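Local structure of listeriolysin O (Listeria monocytogenes, 4CDB) at residues 148-153 with 337-341; 214-220 with 257-263; 395-401 with 435-441. The protein binds cholesterol-containing host membranes and, after a major conformational change, inserts into them as an oligomeric pore that lyses the cell. All coordinates share one frame; numbering follows the deposited sequence.

Interaction 1: 148-153 with 337-341; sequences VERWNE and TFNRE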
loop_
_atom_site.group_PDB
_atom_site.type_symbol
_atom_site.label_atom_id
_atom_site.label_comp_id
_atom_site.label_asym_id
_atom_site.label_seq_id
_atom_site.Cartn_x
_atom_site.Cartn_y
_atom_site.Cartn_z
ATOM N N VAL A 148 11.658 -29.960 8.057
ATOM C CA VAL A 148 10.898 -29.284 9.105
ATOM C C VAL A 148 10.729 -30.178 10.335
ATOM O O VAL A 148 10.875 -29.724 11.469
ATOM C CB VAL A 148 9.514 -28.826 8.593
ATOM C CG1 VAL A 148 8.620 -28.410 9.749
ATOM C CG2 VAL A 148 9.661 -27.685 7.593
ATOM N N GLU A 149 10.428 -31.452 10.105
ATOM C CA GLU A 149 10.286 -32.407 11.199
ATOM C C GLU A 149 11.607 -32.647 11.914
ATOM O O GLU A 149 11.638 -32.828 13.130
ATOM C CB GLU A 149 9.713 -33.735 10.699
ATOM C CG GLU A 149 8.209 -33.723 10.523
ATOM C CD GLU A 149 7.477 -33.358 11.804
ATOM O OE1 GLU A 149 7.854 -33.873 12.880
ATOM O OE2 GLU A 149 6.518 -32.561 11.734
ATOM N N ARG A 150 12.697 -32.650 11.151
ATOM C CA ARG A 150 14.027 -32.837 11.718
ATOM C C ARG A 150 14.391 -31.705 12.676
ATOM O O ARG A 150 15.033 -31.931 13.704
ATOM C CB ARG A 150 15.076 -32.978 10.608
ATOM C CG ARG A 150 15.663 -34.378 10.499
ATOM C CD ARG A 150 16.102 -34.713 9.077
ATOM N NE ARG A 150 17.177 -33.850 8.590
ATOM C CZ ARG A 150 17.815 -34.030 7.437
ATOM N NH1 ARG A 150 17.490 -35.047 6.650
ATOM N NH2 ARG A 150 18.780 -33.199 7.069
ATOM N N TRP A 151 13.964 -30.491 12.345
ATOM C CA TRP A 151 14.204 -29.339 13.207
ATOM C C TRP A 151 13.335 -29.400 14.461
ATOM O O TRP A 151 13.789 -29.074 15.557
ATOM C CB TRP A 151 13.948 -28.031 12.454
ATOM C CG TRP A 151 14.224 -26.805 13.283
ATOM C CD1 TRP A 151 15.434 -26.204 13.482
ATOM C CD2 TRP A 151 13.268 -26.034 14.025
ATOM N NE1 TRP A 151 15.291 -25.107 14.301
ATOM C CE2 TRP A 151 13.971 -24.982 14.648
ATOM C CE3 TRP A 151 11.888 -26.131 14.222
ATOM C CZ2 TRP A 151 13.339 -24.034 15.455
ATOM C CZ3 TRP A 151 11.262 -25.191 15.023
ATOM C CH2 TRP A 151 11.986 -24.156 15.629
ATOM N N ASN A 152 12.085 -29.819 14.288
ATOM C CA ASN A 152 11.149 -29.929 15.402
ATOM C C ASN A 152 11.559 -30.989 16.422
ATOM O O ASN A 152 11.113 -30.961 17.568
ATOM C CB ASN A 152 9.733 -30.220 14.892
ATOM C CG ASN A 152 9.100 -29.026 14.200
ATOM O OD1 ASN A 152 9.306 -27.880 14.597
ATOM N ND2 ASN A 152 8.317 -29.293 13.160
ATOM N N GLU A 153 12.410 -31.919 16.002
ATOM C CA GLU A 153 12.773 -33.058 16.840
ATOM C C GLU A 153 14.201 -33.000 17.384
ATOM O O GLU A 153 14.650 -33.930 18.053
ATOM C CB GLU A 153 12.562 -34.369 16.076
ATOM C CG GLU A 153 11.114 -34.651 15.701
ATOM C CD GLU A 153 10.955 -35.918 14.877
ATOM O OE1 GLU A 153 11.971 -36.593 14.608
ATOM O OE2 GLU A 153 9.809 -36.239 14.497
ATOM N N THR A 337 5.430 -16.041 15.871
ATOM C CA THR A 337 6.339 -17.140 16.184
ATOM C C THR A 337 5.894 -18.460 15.544
ATOM O O THR A 337 4.757 -18.899 15.718
ATOM C CB THR A 337 6.503 -17.318 17.710
ATOM O OG1 THR A 337 7.202 -16.190 18.250
ATOM C CG2 THR A 337 7.283 -18.584 18.023
ATOM N N PHE A 338 6.805 -19.079 14.801
ATOM C CA PHE A 338 6.544 -20.352 14.136
ATOM C C PHE A 338 6.319 -21.492 15.128
ATOM O O PHE A 338 7.025 -21.605 16.131
ATOM C CB PHE A 338 7.708 -20.689 13.198
ATOM C CG PHE A 338 7.698 -22.103 12.684
ATOM C CD1 PHE A 338 6.683 -22.554 11.854
ATOM C CD2 PHE A 338 8.726 -22.974 13.009
ATOM C CE1 PHE A 338 6.685 -23.854 11.375
ATOM C CE2 PHE A 338 8.735 -24.274 12.533
ATOM C CZ PHE A 338 7.713 -24.713 11.714
ATOM N N ASN A 339 5.323 -22.328 14.847
ATOM C CA ASN A 339 5.092 -23.531 15.641
ATOM C C ASN A 339 4.609 -24.702 14.784
ATOM O O ASN A 339 4.220 -24.518 13.631
ATOM C CB ASN A 339 4.122 -23.255 16.794
ATOM C CG ASN A 339 2.669 -23.369 16.379
ATOM O OD1 ASN A 339 2.088 -24.454 16.405
ATOM N ND2 ASN A 339 2.070 -22.244 16.004
ATOM N N ARG A 340 4.631 -25.900 15.364
ATOM C CA ARG A 340 4.352 -27.140 14.638
ATOM C C ARG A 340 2.963 -27.183 14.000
ATOM O O ARG A 340 2.794 -27.711 12.901
ATOM C CB ARG A 340 4.529 -28.346 15.565
ATOM C CG ARG A 340 4.616 -29.687 14.846
ATOM C CD ARG A 340 4.600 -30.842 15.839
ATOM N NE ARG A 340 5.032 -32.099 15.234
ATOM C CZ ARG A 340 6.184 -32.704 15.506
ATOM N NH1 ARG A 340 7.025 -32.171 16.384
ATOM N NH2 ARG A 340 6.494 -33.845 14.907
ATOM N N GLU A 341 1.974 -26.632 14.696
ATOM C CA GLU A 341 0.591 -26.664 14.224
ATOM C C GLU A 341 0.372 -25.802 12.982
ATOM O O GLU A 341 -0.366 -26.186 12.075
ATOM C CB GLU A 341 -0.368 -26.244 15.342
ATOM C CG GLU A 341 -0.695 -27.351 16.337
ATOM C CD GLU A 341 0.536 -27.921 17.019
ATOM O OE1 GLU A 341 1.367 -27.131 17.514
ATOM O OE2 GLU A 341 0.669 -29.163 17.061
#

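Interaction 2: 214-220 with 257-263; sequences KQIYYNV and SVAYGRQ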
loop_
_atom_site.group_PDB
_atom_site.type_symbol
_atom_site.label_atom_id
_atom_site.label_comp_id
_atom_site.label_asym_id
_atom_site.label_seq_id
_atom_site.Cartn_x
_atom_site.Cartn_y
_atom_site.Cartn_z
ATOM N N LYS A 214 3.970 -10.024 5.624
ATOM C CA LYS A 214 4.485 -11.388 5.560
ATOM C C LYS A 214 5.232 -11.779 6.828
ATOM O O LYS A 214 6.113 -11.054 7.294
ATOM C CB LYS A 214 5.407 -11.573 4.348
ATOM C CG LYS A 214 4.719 -11.520 2.991
ATOM C CD LYS A 214 5.672 -11.963 1.883
ATOM C CE LYS A 214 5.012 -11.909 0.512
ATOM N NZ LYS A 214 4.692 -10.514 0.101
ATOM N N GLN A 215 4.870 -12.934 7.376
ATOM C CA GLN A 215 5.617 -13.542 8.468
ATOM C C GLN A 215 6.269 -14.832 7.974
ATOM O O GLN A 215 5.613 -15.868 7.848
ATOM C CB GLN A 215 4.703 -13.805 9.667
ATOM C CG GLN A 215 4.227 -12.534 10.361
ATOM C CD GLN A 215 3.039 -12.768 11.271
ATOM O OE1 GLN A 215 2.166 -13.581 10.974
ATOM N NE2 GLN A 215 3.001 -12.053 12.392
ATOM N N ILE A 216 7.561 -14.753 7.674
ATOM C CA ILE A 216 8.285 -15.883 7.103
ATOM C C ILE A 216 8.938 -16.725 8.196
ATOM O O ILE A 216 9.789 -16.239 8.941
ATOM C CB ILE A 216 9.362 -15.408 6.108
ATOM C CG1 ILE A 216 8.740 -14.485 5.058
ATOM C CG2 ILE A 216 10.057 -16.600 5.458
ATOM C CD1 ILE A 216 9.755 -13.764 4.194
ATOM N N TYR A 217 8.539 -17.990 8.280
ATOM C CA TYR A 217 9.048 -18.891 9.306
ATOM C C TYR A 217 10.375 -19.520 8.895
ATOM O O TYR A 217 11.258 -19.731 9.728
ATOM C CB TYR A 217 8.019 -19.981 9.610
ATOM C CG TYR A 217 6.688 -19.444 10.083
ATOM C CD1 TYR A 217 6.614 -18.278 10.832
ATOM C CD2 TYR A 217 5.502 -20.101 9.774
ATOM C CE1 TYR A 217 5.399 -17.782 11.266
ATOM C CE2 TYR A 217 4.281 -19.611 10.204
ATOM C CZ TYR A 217 4.236 -18.452 10.949
ATOM O OH TYR A 217 3.023 -17.961 11.377
ATOM N N TYR A 218 10.507 -19.821 7.607
ATOM C CA TYR A 218 11.735 -20.405 7.082
ATOM C C TYR A 218 11.814 -20.311 5.562
ATOM O O TYR A 218 10.796 -20.150 4.883
ATOM C CB TYR A 218 11.883 -21.865 7.528
ATOM C CG TYR A 218 10.712 -22.754 7.165
ATOM C CD1 TYR A 218 10.684 -23.439 5.958
ATOM C CD2 TYR A 218 9.641 -22.914 8.034
ATOM C CE1 TYR A 218 9.619 -24.255 5.623
ATOM C CE2 TYR A 218 8.572 -23.727 7.709
ATOM C CZ TYR A 218 8.565 -24.395 6.503
ATOM O OH TYR A 218 7.502 -25.204 6.178
ATOM N N ASN A 219 13.035 -20.403 5.045
ATOM C CA ASN A 219 13.272 -20.469 3.611
ATOM C C ASN A 219 13.950 -21.779 3.240
ATOM O O ASN A 219 14.860 -22.237 3.934
ATOM C CB ASN A 219 14.135 -19.293 3.150
ATOM C CG ASN A 219 13.446 -17.959 3.330
ATOM O OD1 ASN A 219 12.803 -17.452 2.410
ATOM N ND2 ASN A 219 13.574 -17.381 4.518
ATOM N N VAL A 220 13.496 -22.381 2.147
ATOM C CA VAL A 220 14.156 -23.553 1.596
ATOM C C VAL A 220 14.773 -23.203 0.247
ATOM O O VAL A 220 14.071 -22.772 -0.675
ATOM C CB VAL A 220 13.183 -24.740 1.438
ATOM C CG1 VAL A 220 13.870 -25.900 0.727
ATOM C CG2 VAL A 220 12.650 -25.176 2.801
ATOM N N SER A 257 14.758 -20.453 -4.333
ATOM C CA SER A 257 14.401 -20.359 -2.921
ATOM C C SER A 257 12.920 -20.052 -2.740
ATOM O O SER A 257 12.351 -19.271 -3.497
ATOM C CB SER A 257 15.238 -19.280 -2.234
ATOM O OG SER A 257 14.920 -19.190 -0.858
ATOM N N VAL A 258 12.303 -20.672 -1.736
ATOM C CA VAL A 258 10.896 -20.438 -1.434
ATOM C C VAL A 258 10.717 -20.034 0.024
ATOM O O VAL A 258 11.223 -20.702 0.929
ATOM C CB VAL A 258 10.032 -21.694 -1.701
ATOM C CG1 VAL A 258 8.579 -21.441 -1.303
ATOM C CG2 VAL A 258 10.120 -22.113 -3.162
ATOM N N ALA A 259 10.002 -18.935 0.249
ATOM C CA ALA A 259 9.692 -18.487 1.602
ATOM C C ALA A 259 8.360 -19.074 2.069
ATOM O O ALA A 259 7.340 -18.952 1.386
ATOM C CB ALA A 259 9.657 -16.965 1.672
ATOM N N TYR A 260 8.377 -19.723 3.229
ATOM C CA TYR A 260 7.175 -20.329 3.791
ATOM C C TYR A 260 6.730 -19.563 5.028
ATOM O O TYR A 260 7.560 -19.098 5.810
ATOM C CB TYR A 260 7.429 -21.792 4.168
ATOM C CG TYR A 260 7.747 -22.702 3.001
ATOM C CD1 TYR A 260 9.036 -22.783 2.489
ATOM C CD2 TYR A 260 6.765 -23.500 2.429
ATOM C CE1 TYR A 260 9.335 -23.619 1.432
ATOM C CE2 TYR A 260 7.053 -24.342 1.368
ATOM C CZ TYR A 260 8.342 -24.397 0.874
ATOM O OH TYR A 260 8.640 -25.231 -0.179
ATOM N N GLY A 261 5.420 -19.440 5.210
ATOM C CA GLY A 261 4.892 -18.773 6.383
ATOM C C GLY A 261 3.459 -18.294 6.276
ATOM O O GLY A 261 2.610 -18.936 5.655
ATOM N N ARG A 262 3.199 -17.147 6.890
ATOM C CA ARG A 262 1.851 -16.613 7.013
ATOM C C ARG A 262 1.808 -15.216 6.411
ATOM O O ARG A 262 2.715 -14.413 6.639
ATOM C CB ARG A 262 1.463 -16.571 8.493
ATOM C CG ARG A 262 0.112 -15.954 8.807
ATOM C CD ARG A 262 -0.146 -16.001 10.308
ATOM N NE ARG A 262 -1.444 -15.444 10.673
ATOM C CZ ARG A 262 -1.634 -14.188 11.063
ATOM N NH1 ARG A 262 -0.605 -13.355 11.143
ATOM N NH2 ARG A 262 -2.851 -13.766 11.378
ATOM N N GLN A 263 0.772 -14.924 5.633
ATOM C CA GLN A 263 0.657 -13.609 5.010
ATOM C C GLN A 263 -0.697 -12.964 5.270
ATOM O O GLN A 263 -1.740 -13.603 5.129
ATOM C CB GLN A 263 0.916 -13.690 3.503
ATOM C CG GLN A 263 0.934 -12.328 2.812
ATOM C CD GLN A 263 1.355 -12.406 1.357
ATOM O OE1 GLN A 263 1.815 -11.421 0.780
ATOM N NE2 GLN A 263 1.193 -13.579 0.754
#

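Interaction 3: 395-401 with 435-441; sequences ISWDEVN and NARNINV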
loop_
_atom_site.group_PDB
_atom_site.type_symbol
_atom_site.label_atom_id
_atom_site.label_comp_id
_atom_site.label_asym_id
_atom_site.label_seq_id
_atom_site.Cartn_x
_atom_site.Cartn_y
_atom_site.Cartn_z
ATOM N N ILE A 395 -18.728 44.279 7.032
ATOM C CA ILE A 395 -18.151 42.946 7.040
ATOM C C ILE A 395 -18.005 42.414 5.619
ATOM O O ILE A 395 -18.970 42.387 4.856
ATOM C CB ILE A 395 -18.994 41.981 7.892
ATOM C CG1 ILE A 395 -19.153 42.540 9.308
ATOM C CG2 ILE A 395 -18.360 40.601 7.922
ATOM C CD1 ILE A 395 -19.939 41.657 10.238
ATOM N N SER A 396 -16.787 42.009 5.269
ATOM C CA SER A 396 -16.489 41.520 3.927
ATOM C C SER A 396 -15.628 40.262 3.980
ATOM O O SER A 396 -15.031 39.950 5.012
ATOM C CB SER A 396 -15.778 42.601 3.109
ATOM O OG SER A 396 -14.557 42.983 3.721
ATOM N N TRP A 397 -15.576 39.545 2.860
ATOM C CA TRP A 397 -14.767 38.335 2.744
ATOM C C TRP A 397 -14.586 37.935 1.280
ATOM O O TRP A 397 -15.249 38.473 0.393
ATOM C CB TRP A 397 -15.401 37.182 3.528
ATOM C CG TRP A 397 -16.742 36.767 3.004
ATOM C CD1 TRP A 397 -16.997 35.796 2.079
ATOM C CD2 TRP A 397 -18.013 37.313 3.373
ATOM N NE1 TRP A 397 -18.348 35.704 1.850
ATOM C CE2 TRP A 397 -18.994 36.624 2.630
ATOM C CE3 TRP A 397 -18.417 38.317 4.258
ATOM C CZ2 TRP A 397 -20.355 36.909 2.749
ATOM C CZ3 TRP A 397 -19.768 38.597 4.372
ATOM C CH2 TRP A 397 -20.720 37.896 3.622
ATOM N N ASP A 398 -13.680 36.992 1.039
ATOM C CA ASP A 398 -13.446 36.471 -0.303
ATOM C C ASP A 398 -13.930 35.031 -0.412
ATOM O O ASP A 398 -13.792 34.253 0.532
ATOM C CB ASP A 398 -11.958 36.535 -0.657
ATOM C CG ASP A 398 -11.473 37.949 -0.899
ATOM O OD1 ASP A 398 -12.219 38.737 -1.518
ATOM O OD2 ASP A 398 -10.345 38.274 -0.470
ATOM N N GLU A 399 -14.504 34.685 -1.560
ATOM C CA GLU A 399 -14.889 33.306 -1.844
ATOM C C GLU A 399 -14.099 32.781 -3.040
ATOM O O GLU A 399 -14.147 33.354 -4.128
ATOM C CB GLU A 399 -16.394 33.200 -2.095
ATOM C CG GLU A 399 -17.244 33.531 -0.877
ATOM C CD GLU A 399 -18.728 33.351 -1.132
ATOM O OE1 GLU A 399 -19.086 32.794 -2.189
ATOM O OE2 GLU A 399 -19.533 33.770 -0.274
ATOM N N VAL A 400 -13.366 31.692 -2.829
ATOM C CA VAL A 400 -12.476 31.168 -3.858
ATOM C C VAL A 400 -13.073 29.972 -4.594
ATOM O O VAL A 400 -13.382 28.947 -3.986
ATOM C CB VAL A 400 -11.111 30.775 -3.264
ATOM C CG1 VAL A 400 -10.263 30.058 -4.303
ATOM C CG2 VAL A 400 -10.393 32.007 -2.741
ATOM N N ASN A 401 -13.234 30.117 -5.906
ATOM C CA ASN A 401 -13.699 29.026 -6.756
ATOM C C ASN A 401 -12.695 28.706 -7.859
ATOM O O ASN A 401 -11.602 29.273 -7.892
ATOM C CB ASN A 401 -15.070 29.349 -7.354
ATOM C CG ASN A 401 -16.156 29.438 -6.303
ATOM O OD1 ASN A 401 -16.792 28.439 -5.965
ATOM N ND2 ASN A 401 -16.370 30.636 -5.773
ATOM N N ASN A 435 -15.604 27.794 1.198
ATOM C CA ASN A 435 -14.546 28.397 0.395
ATOM C C ASN A 435 -14.321 29.877 0.702
ATOM O O ASN A 435 -13.757 30.608 -0.113
ATOM C CB ASN A 435 -14.827 28.203 -1.098
ATOM C CG ASN A 435 -16.193 28.729 -1.511
ATOM O OD1 ASN A 435 -17.162 28.629 -0.758
ATOM N ND2 ASN A 435 -16.273 29.291 -2.711
ATOM N N ALA A 436 -14.761 30.315 1.877
ATOM C CA ALA A 436 -14.594 31.708 2.277
ATOM C C ALA A 436 -13.345 31.905 3.128
ATOM O O ALA A 436 -13.092 31.143 4.063
ATOM C CB ALA A 436 -15.824 32.200 3.024
ATOM N N ARG A 437 -12.563 32.930 2.800
ATOM C CA ARG A 437 -11.388 33.273 3.594
ATOM C C ARG A 437 -11.176 34.782 3.675
ATOM O O ARG A 437 -11.868 35.551 3.006
ATOM C CB ARG A 437 -10.137 32.579 3.047
ATOM C CG ARG A 437 -9.800 32.911 1.600
ATOM C CD ARG A 437 -8.567 32.140 1.146
ATOM N NE ARG A 437 -8.286 32.315 -0.277
ATOM C CZ ARG A 437 -7.388 33.161 -0.772
ATOM N NH1 ARG A 437 -6.668 33.921 0.040
ATOM N NH2 ARG A 437 -7.209 33.244 -2.083
ATOM N N ASN A 438 -10.218 35.192 4.502
ATOM C CA ASN A 438 -9.911 36.604 4.712
ATOM C C ASN A 438 -11.128 37.408 5.157
ATOM O O ASN A 438 -11.551 38.348 4.482
ATOM C CB ASN A 438 -9.283 37.216 3.458
ATOM C CG ASN A 438 -7.893 36.680 3.187
ATOM O OD1 ASN A 438 -7.116 36.452 4.112
ATOM N ND2 ASN A 438 -7.576 36.472 1.915
ATOM N N ILE A 439 -11.688 37.020 6.298
ATOM C CA ILE A 439 -12.859 37.689 6.843
ATOM C C ILE A 439 -12.471 39.009 7.503
ATOM O O ILE A 439 -11.573 39.053 8.347
ATOM C CB ILE A 439 -13.611 36.791 7.852
ATOM C CG1 ILE A 439 -14.460 35.753 7.118
ATOM C CG2 ILE A 439 -14.498 37.622 8.757
ATOM C CD1 ILE A 439 -13.692 34.542 6.641
ATOM N N ASN A 440 -13.142 40.084 7.100
ATOM C CA ASN A 440 -12.919 41.397 7.688
ATOM C C ASN A 440 -14.135 41.859 8.485
ATOM O O ASN A 440 -15.251 41.883 7.971
ATOM C CB ASN A 440 -12.590 42.419 6.599
ATOM C CG ASN A 440 -11.383 42.023 5.774
ATOM O OD1 ASN A 440 -10.354 41.617 6.312
ATOM N ND2 ASN A 440 -11.506 42.131 4.456
ATOM N N VAL A 441 -13.915 42.219 9.744
ATOM C CA VAL A 441 -15.002 42.673 10.601
ATOM C C VAL A 441 -14.739 44.086 11.105
ATOM O O VAL A 441 -13.769 44.324 11.826
ATOM C CB VAL A 441 -15.197 41.732 11.800
ATOM C CG1 VAL A 441 -16.253 42.286 12.749
ATOM C CG2 VAL A 441 -15.579 40.343 11.319
HETATM O O HOH W 1 -11.469 39.849 2.310
#

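Interaction 1: 148-153 with 337-341
F338 packs against one turn of a helix, meeting V148, W151 and N152. Its CE2 corner meets W151, 3.7 Å from CZ3, with W151 CZ3 near the plane of the phenyl ring. The two ring planes are 43° apart and the indole and phenyl side chains run in opposing senses, so the pair is oblique. At the rim of the same phenyl, V148 CG1 comes to 4.3 Å from F338 CZ, while N152 OD1 approaches F338 CE2 obliquely at 4.2 Å.

A second, polar contact lies beside this apolar one. R340 reaches across with its chain extended from CG to NE, and its NH2 forms a salt bridge with E149 OE1. The modelled separation of these two atoms, 2.4 Å, is too short to be trusted in detail. E149 meets the arginine by bending at chi2 (-57°), and its carboxylate crosses the guanidinium at a steep tilt. On the same guanidinium, NH1 rests 3.7 Å from N152 CB, while E153 OE2 stands 4.1 Å from NH2, a distance at which attraction would be weak.

The contact thus joins the C-terminal end of helix 137-152 to the loop between strands 319-324 and 345-353. That loop is shaped locally by an Asx turn, in which N339 OD1 accepts a 2.8 Å hydrogen bond from E341 N. On the helix side, W151 NE1 is held by P121 O, and its indole also touches L120, M123 and A156.

Interaction 2: 214-220 with 257-263
The rings of Y218 and Y260 lie nearly parallel, 19° apart, but are slid so far that they barely overlap. What rests over the Y218 face is mainly Y260 CB, a CH-pi contact 3.9 Å from the ring centroid, while the rims touch where Y218 CE1 nears Y260 CD1 at 3.5 Å. Y218 reaches this position with CG between its backbone N and carbonyl carbon (chi1 56°). V258 CG1 lies over one face of the Y260 ring, Y218 O sits in plane at its edge, and V220 CG2 packs against CE1. The Y217 ring has the backbone N of R262 over one face; its hydroxyl is bonded to G335 O and also brushes R262 CB. The R262 guanidinium receives Q215 OE1 at its edge, almost in its plane, through a 2.8 Å bond from NH1.

Between the strands runs an antiparallel ladder interrupted by a classic beta bulge: Y217 and Y218 both face Y260. Y217 N donates to Y260 O at 2.9 Å, and Y260 N to Y218 O at 3.0 Å. The bulge falls where the partner chain turns a corner at G261, between strands 252-260 and 262-270, so that strand 207-222 pairs with both. The backbone angles of G261 suit a residue without CB, since the carbonyl of Y260 and, across the strands, Q215 O crowd the place one would take; its CA closes to 3.3 Å from Q215 O. Beyond the corner, the K214 and Q263 chains run abreast, and K214 NZ donates to Q263 OE1 at 3.1 Å from well above the carbonyl plane. The same NZ also bonds Q78 OE1, whose residue belongs to a sodium site. Strand 114-118 covers Y218 and V220, whereas strand 345-353 borders S257, V258 and Y260.

Interaction 3: 395-401 with 435-441
N435 and V400, the pair at one end of the ladder, illustrate how a loop residue can extend a strand register. N435 O accepts from V400 N at 3.0 Å, and its side chain turns back to add a second bond, ND2 to V400 O at 3.2 Å. That carbonyl lies in the amide plane of N435, but the donor stands high above the plane of the V400 carbonyl, 69° out of it. The amide is delivered there by a chi1 of 55°, which sets CG between the backbone N and the carbonyl carbon.

R437 crosses V400 at a slant, with V400 CG2 at the edge of its guanidinium, 3.3 Å from R437 NE. E408 offers NH2 only a long, weak ion pair. The backbone of R437 pairs in both directions with D398, whose OD1 is held by H412 ND1. Beyond this pair a beta bulge shifts the register by one, and a water donates to N438 O beside it.

After the bulge, S396 and N440 resume the ladder, and N440 ND2 donates to S396 OG at 3.3 Å; N440 OD1 is bonded to N462 N. These are the two central strands of a four-stranded antiparallel sheet in the C-terminal beta-sandwich domain of cholesterol-dependent cytolysins, and strand 436-449 runs on into the conserved undecapeptide.

Overall arrangement
Interactions 1 and 2 are neighbours, their centres 13 Å apart, and interaction 2 falls between the two segments of interaction 1 along the chain. They meet through aromatic packing: F338 CD1 is 3.4 Å from Y217 CD2, and V148 also touches Y218. Helix 137-152 and the 337-341 loop therefore lie against the bent antiparallel sheet whose strand 207-222 follows a segment that becomes a transmembrane hairpin. Interaction 3 comes later in the sequence, about 68 and 59 Å from the centres of interactions 1 and 2, in the separate sandwich domain. The first two belong to the part carrying the membrane-inserting segments, the third to the sandwich bearing the undecapeptide and cholesterol-binding motif.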